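PDB 2P2W: citrate synthase from Thermotoga maritima, which catalyses the condensation of oxaloacetate with acetyl-CoA and water to give citrate and CoA, the step that feeds acetyl groups into the tricarboxylic acid cycle. Local coordinates for the interface of chains A and B. Numbering follows the deposited sequence. Chains: chain A/B, Citrate synthase.

The citrate synthase active site is typically built by a dimer, and this two-fold interface is probably the biological one. Contacts 1 and 3 are neighbours, their C-alpha centres about 10 Å apart, and share B:Pro345: the segment bringing strand 346-349 to contact 1 also delivers an arginine towards the active site in contact 3. The C-alpha centre of contact 2, which joins the two copies of helix 195-207, lies about 21 Å from that of contact 1 and 22 Å from that of contact 3. Helix packing and exchanged segments probably both help hold the dimer, while contact 3 links assembly to the catalytic pocket of chain A.

Contact 1: the interface of chains A and B. Residues chain A 6, 9-11; chain B 6, 345-346.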
# COMPACT_ATOMS: atom_id res chain seq x y z
N LEU A 6 -16.75 5.53 -1.24
CA LEU A 6 -17.06 5.31 0.18
C LEU A 6 -17.35 6.56 0.99
O LEU A 6 -17.12 6.59 2.20
CB LEU A 6 -15.92 4.53 0.85
CG LEU A 6 -15.67 3.10 0.38
CD1 LEU A 6 -14.54 2.49 1.21
CD2 LEU A 6 -16.95 2.27 0.54
N VAL A 9 -19.02 6.62 4.61
CA VAL A 9 -19.00 5.28 5.18
C VAL A 9 -18.03 5.21 6.35
O VAL A 9 -16.84 5.52 6.21
CB VAL A 9 -18.59 4.22 4.13
CG1 VAL A 9 -18.54 2.84 4.76
CG2 VAL A 9 -19.57 4.24 2.96
N LYS A 10 -18.55 4.83 7.52
CA LYS A 10 -17.74 4.72 8.72
C LYS A 10 -17.16 3.31 8.75
O LYS A 10 -17.89 2.33 8.93
CB LYS A 10 -18.60 4.97 9.96
CG LYS A 10 -19.26 6.34 10.00
CD LYS A 10 -20.37 6.38 11.05
CE LYS A 10 -20.98 7.77 11.15
NZ LYS A 10 -20.05 8.74 11.79
N ILE A 11 -15.85 3.20 8.59
CA ILE A 11 -15.20 1.90 8.57
C ILE A 11 -14.65 1.46 9.92
O ILE A 11 -14.13 0.34 10.05
CB ILE A 11 -14.07 1.87 7.51
CG1 ILE A 11 -12.98 2.89 7.86
CG2 ILE A 11 -14.65 2.21 6.14
CD1 ILE A 11 -11.77 2.30 8.56
N LEU B 6 -16.25 -3.74 5.89
CA LEU B 6 -16.91 -3.46 4.61
C LEU B 6 -17.54 -4.67 3.92
O LEU B 6 -17.66 -4.70 2.70
CB LEU B 6 -15.93 -2.80 3.64
CG LEU B 6 -15.41 -1.41 3.99
CD1 LEU B 6 -14.49 -0.91 2.88
CD2 LEU B 6 -16.58 -0.45 4.19
N PRO B 345 -13.17 7.26 3.09
CA PRO B 345 -14.26 7.04 4.03
C PRO B 345 -14.04 7.87 5.29
O PRO B 345 -13.36 8.89 5.27
CB PRO B 345 -14.17 5.54 4.30
CG PRO B 345 -12.67 5.34 4.34
CD PRO B 345 -12.18 6.17 3.15
N THR B 346 -14.63 7.43 6.40
CA THR B 346 -14.48 8.13 7.66
C THR B 346 -14.67 7.15 8.81
O THR B 346 -14.68 5.94 8.60
CB THR B 346 -15.48 9.30 7.78
OG1 THR B 346 -15.21 10.04 8.97
CG2 THR B 346 -16.91 8.77 7.82
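A:Val9 and A:Ile11 grip B:Thr346 through main-chain hydrogen bonds on either side of A:Lys10, forming a parallel beta bridge between strands 10-14 of chain A and 346-349 of chain B. B:Thr346 N donates to A:Val9 O over 2.9 Å, and A:Ile11 N donates to B:Thr346 O over 3.0 Å. The bridge sets strand register without demanding particular side chains and, by tying the N-terminal region of one subunit to a late segment of the other, probably helps hold the dimer.

The apolar contacts lie beside this bridge. A:Leu6 and B:Leu6 meet tip to tip, CD1 to CD1 at 3.8 Å; leucine suits a place near the two-fold axis, since its branched end offers a methyl to its own symmetry mate and another to different partners. The second methyl of B:Leu6, CD2, packs against CG2 of A:Ile11 at 3.8 Å and CG1 of A:Val9 at 3.9 Å, the side chains crossing obliquely. In A:Ile11 the CG1 branch stands between the backbone N and the carbonyl carbon (chi1 63°), while CG2 turns towards B:Leu6 and B:Pro345. Beta-branched A:Val9, just before the strand, and A:Ile11 within it suit this place by presenting methyls close to the backbone. The proline ring, having no N-H to bury, fills the corner with its CB, 3.8 Å from A:Ile11 CG2. Alongside the bridge, A:Lys10 and B:Thr346 point the same way, CG to CG2 at 4.0 Å.

Contact 2: the interface of chains A and B. Residues chain A 188, 191, 193-194, 197; chain B 95, 204, 207.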
# COMPACT_ATOMS: atom_id res chain seq x y z
N ILE A 188 -4.21 -2.64 4.59
CA ILE A 188 -3.07 -3.53 4.67
C ILE A 188 -2.93 -4.08 6.09
O ILE A 188 -2.68 -5.26 6.28
CB ILE A 188 -1.78 -2.79 4.26
CG1 ILE A 188 -1.87 -2.41 2.78
CG2 ILE A 188 -0.55 -3.67 4.53
CD1 ILE A 188 -0.84 -1.41 2.31
N THR A 191 -5.00 -7.19 7.34
CA THR A 191 -4.58 -8.56 7.00
C THR A 191 -3.53 -9.13 8.00
O THR A 191 -3.01 -10.24 7.86
CB THR A 191 -3.96 -8.56 5.60
OG1 THR A 191 -2.71 -7.88 5.65
CG2 THR A 191 -4.88 -7.84 4.60
N SER A 193 -0.67 -7.67 8.34
CA SER A 193 0.67 -7.54 7.78
C SER A 193 1.51 -6.68 8.70
O SER A 193 1.00 -6.10 9.65
CB SER A 193 0.54 -6.87 6.40
OG SER A 193 1.79 -6.94 5.70
N ASP A 194 2.81 -6.60 8.45
CA ASP A 194 3.72 -5.83 9.30
C ASP A 194 3.53 -4.32 9.16
O ASP A 194 2.99 -3.83 8.16
CB ASP A 194 5.17 -6.17 8.97
CG ASP A 194 5.54 -5.80 7.56
OD1 ASP A 194 5.27 -6.61 6.65
OD2 ASP A 194 6.07 -4.69 7.37
N SER A 197 4.90 -2.60 5.95
CA SER A 197 4.05 -2.81 4.79
C SER A 197 2.89 -1.82 4.80
O SER A 197 2.54 -1.26 3.75
CB SER A 197 3.51 -4.24 4.77
OG SER A 197 4.55 -5.17 4.49
N LYS B 95 9.05 -5.25 -3.42
CA LYS B 95 8.80 -3.84 -3.13
C LYS B 95 9.99 -2.99 -3.52
O LYS B 95 9.86 -1.96 -4.19
CB LYS B 95 8.55 -3.62 -1.63
CG LYS B 95 7.24 -4.15 -1.09
CD LYS B 95 7.23 -3.91 0.40
CE LYS B 95 6.20 -4.75 1.12
NZ LYS B 95 6.38 -4.62 2.59
N GLY B 204 1.99 -5.50 0.20
CA GLY B 204 1.96 -5.42 1.65
C GLY B 204 0.75 -6.12 2.24
O GLY B 204 0.85 -6.80 3.26
N LYS B 207 0.80 -9.99 1.82
CA LYS B 207 1.76 -10.55 2.77
C LYS B 207 1.16 -10.96 4.11
O LYS B 207 1.67 -11.87 4.78
CB LYS B 207 2.89 -9.54 2.99
CG LYS B 207 4.06 -10.04 3.81
CD LYS B 207 5.13 -8.97 3.93
CE LYS B 207 6.37 -9.48 4.64
NZ LYS B 207 7.23 -8.35 5.09
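The carboxylate of A:Asp194 is approached on opposite faces at one oxygen, OD1: B:Lys207 NZ comes from across the interface on one side, and the hydroxyl of A:Ser197 from the other. The lysine lies well above the plane, 50° out of it, and makes a salt bridge of 3.0 Å between NZ and OD1. A:Ser197 OG reaches OD1 on its syn side at 2.7 Å, less steeply tilted. The other oxygen, OD2, accepts the backbone N of A:Ser197 from above the plane, so A:Asp194 caps the start of helix 195-207. An acidic residue suits this end, where the helix dipole would probably stabilise its negative charge. With chi1 at 63° the carboxylate is folded back over the helix's first turn, near A:Ser197 N.

Lysines suit the other chain for their length. B:Lys207 extends beyond CG to cross the aspartate at about a right angle, and B:Lys95, from helix 90-98, donates from its terminal amine NZ to A:Ser197 OG at 2.7 Å. That hydroxyl thus links B:Lys95 to A:Asp194, and the whole set probably helps join the two copies of helix 195-207.

B:Gly204 has no side chain to hold the partner away: its CA lies 3.7 Å from A:Ser197 CB, and A:Ile188 CG2 touches its carbonyl carbon. The carbonyl oxygen B:Gly204 O accepts a hydrogen bond from the A:Ser193 hydroxyl OG at 2.6 Å.

Contact 3: the interface of chains A and B. Residues chain A 19, 176-179, 250, 252; chain B 344-345.
B:Arg344 enters chain A with CG swung away from its backbone N (chi1 -156°), bends at chi2 (-61°), then runs extended and lays its guanidinium between A:Val252 and the backbone of A:Ile178 and A:Asn179. A:Val252 CG2 sits over the centre of one face, 3.7 Å from CZ; the opposite face meets A:Asn179 CA, 3.6 Å from CZ, and the A:Ile178 carbonyl carbon. A small branched valine can set one methyl over the plane's centre.

The turn of the group within its plane is probably set at its edge. NH1 donates to O of its own neighbour, B:Pro345, at 2.8 Å, nearly straight on to the carbonyl, and makes a weak, long salt bridge of 3.5 Å to A:Asp177 OD2. Were B:Arg344 replaced by an alanine, the space between A:Val252 and A:Asn179 would probably lose its filling and the A:Asp177 carboxylate this weak partner.

Second-shell bonds brace the slot: A:Asn179 ND2 to A:Gln176 O at 3.1 Å, and A:Val252 N to A:His250 ND1 at 2.7 Å. With A:His250, the family histidine that binds the oxaloacetate carbonyl, close by, the site matches the family's active site, in which an arginine from the partner subunit helps bind the substrate carboxylates, so that catalysis probably depends on the dimer.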
# COMPACT_ATOMS: atom_id res chain seq x y z
N LEU A 19 -12.71 15.03 13.14
CA LEU A 19 -12.70 15.93 11.99
C LEU A 19 -14.09 16.51 11.81
O LEU A 19 -15.02 15.80 11.43
CB LEU A 19 -12.28 15.15 10.75
CG LEU A 19 -12.32 15.87 9.40
CD1 LEU A 19 -11.46 17.12 9.46
CD2 LEU A 19 -11.83 14.93 8.31
N GLN A 176 -5.32 13.09 10.39
CA GLN A 176 -6.63 13.56 9.96
C GLN A 176 -7.63 12.47 9.56
O GLN A 176 -8.02 12.35 8.40
CB GLN A 176 -6.55 14.59 8.83
CG GLN A 176 -7.93 15.22 8.57
CD GLN A 176 -7.88 16.57 7.90
OE1 GLN A 176 -7.73 17.60 8.56
NE2 GLN A 176 -8.00 16.58 6.58
N ASP A 177 -8.05 11.69 10.55
CA ASP A 177 -9.05 10.66 10.35
C ASP A 177 -8.70 9.63 9.27
O ASP A 177 -7.52 9.31 9.07
CB ASP A 177 -10.40 11.34 10.04
CG ASP A 177 -11.59 10.45 10.34
OD1 ASP A 177 -11.64 9.86 11.44
OD2 ASP A 177 -12.49 10.37 9.47
N ILE A 178 -9.71 9.13 8.57
CA ILE A 178 -9.48 8.11 7.56
C ILE A 178 -9.33 8.61 6.12
O ILE A 178 -10.15 8.30 5.25
CB ILE A 178 -10.59 7.03 7.61
CG1 ILE A 178 -10.97 6.75 9.07
CG2 ILE A 178 -10.10 5.75 6.96
CD1 ILE A 178 -9.81 6.26 9.95
N ASN A 179 -8.27 9.38 5.89
CA ASN A 179 -7.99 9.89 4.56
C ASN A 179 -7.46 8.72 3.74
O ASN A 179 -7.22 7.64 4.28
CB ASN A 179 -6.95 11.01 4.66
CG ASN A 179 -5.74 10.61 5.47
OD1 ASN A 179 -4.82 9.96 4.96
ND2 ASN A 179 -5.74 10.96 6.74
N HIS A 250 -12.11 19.20 -0.90
CA HIS A 250 -11.90 18.22 0.15
C HIS A 250 -13.13 17.33 0.25
O HIS A 250 -14.25 17.75 -0.07
CB HIS A 250 -11.64 18.93 1.48
CG HIS A 250 -11.02 18.04 2.52
ND1 HIS A 250 -11.76 17.18 3.31
CD2 HIS A 250 -9.73 17.87 2.89
CE1 HIS A 250 -10.94 16.52 4.12
NE2 HIS A 250 -9.71 16.92 3.88
N VAL A 252 -14.19 15.96 3.13
CA VAL A 252 -14.89 16.24 4.38
C VAL A 252 -15.15 17.71 4.71
O VAL A 252 -16.27 18.07 5.07
CB VAL A 252 -14.14 15.59 5.56
CG1 VAL A 252 -14.96 15.71 6.84
CG2 VAL A 252 -13.84 14.12 5.24
N ARG B 344 -12.24 7.72 0.06
CA ARG B 344 -11.98 8.44 1.30
C ARG B 344 -13.17 8.31 2.24
O ARG B 344 -14.10 9.13 2.22
CB ARG B 344 -11.75 9.92 0.95
CG ARG B 344 -10.91 10.73 1.95
CD ARG B 344 -11.53 10.80 3.34
NE ARG B 344 -10.78 11.75 4.17
CZ ARG B 344 -10.91 11.85 5.49
NH1 ARG B 344 -11.75 11.06 6.15
NH2 ARG B 344 -10.19 12.76 6.15
N PRO B 345 -13.17 7.26 3.09
CA PRO B 345 -14.26 7.04 4.03
C PRO B 345 -14.04 7.87 5.29
O PRO B 345 -13.36 8.89 5.27
CB PRO B 345 -14.17 5.54 4.30
CG PRO B 345 -12.67 5.34 4.34
CD PRO B 345 -12.18 6.17 3.15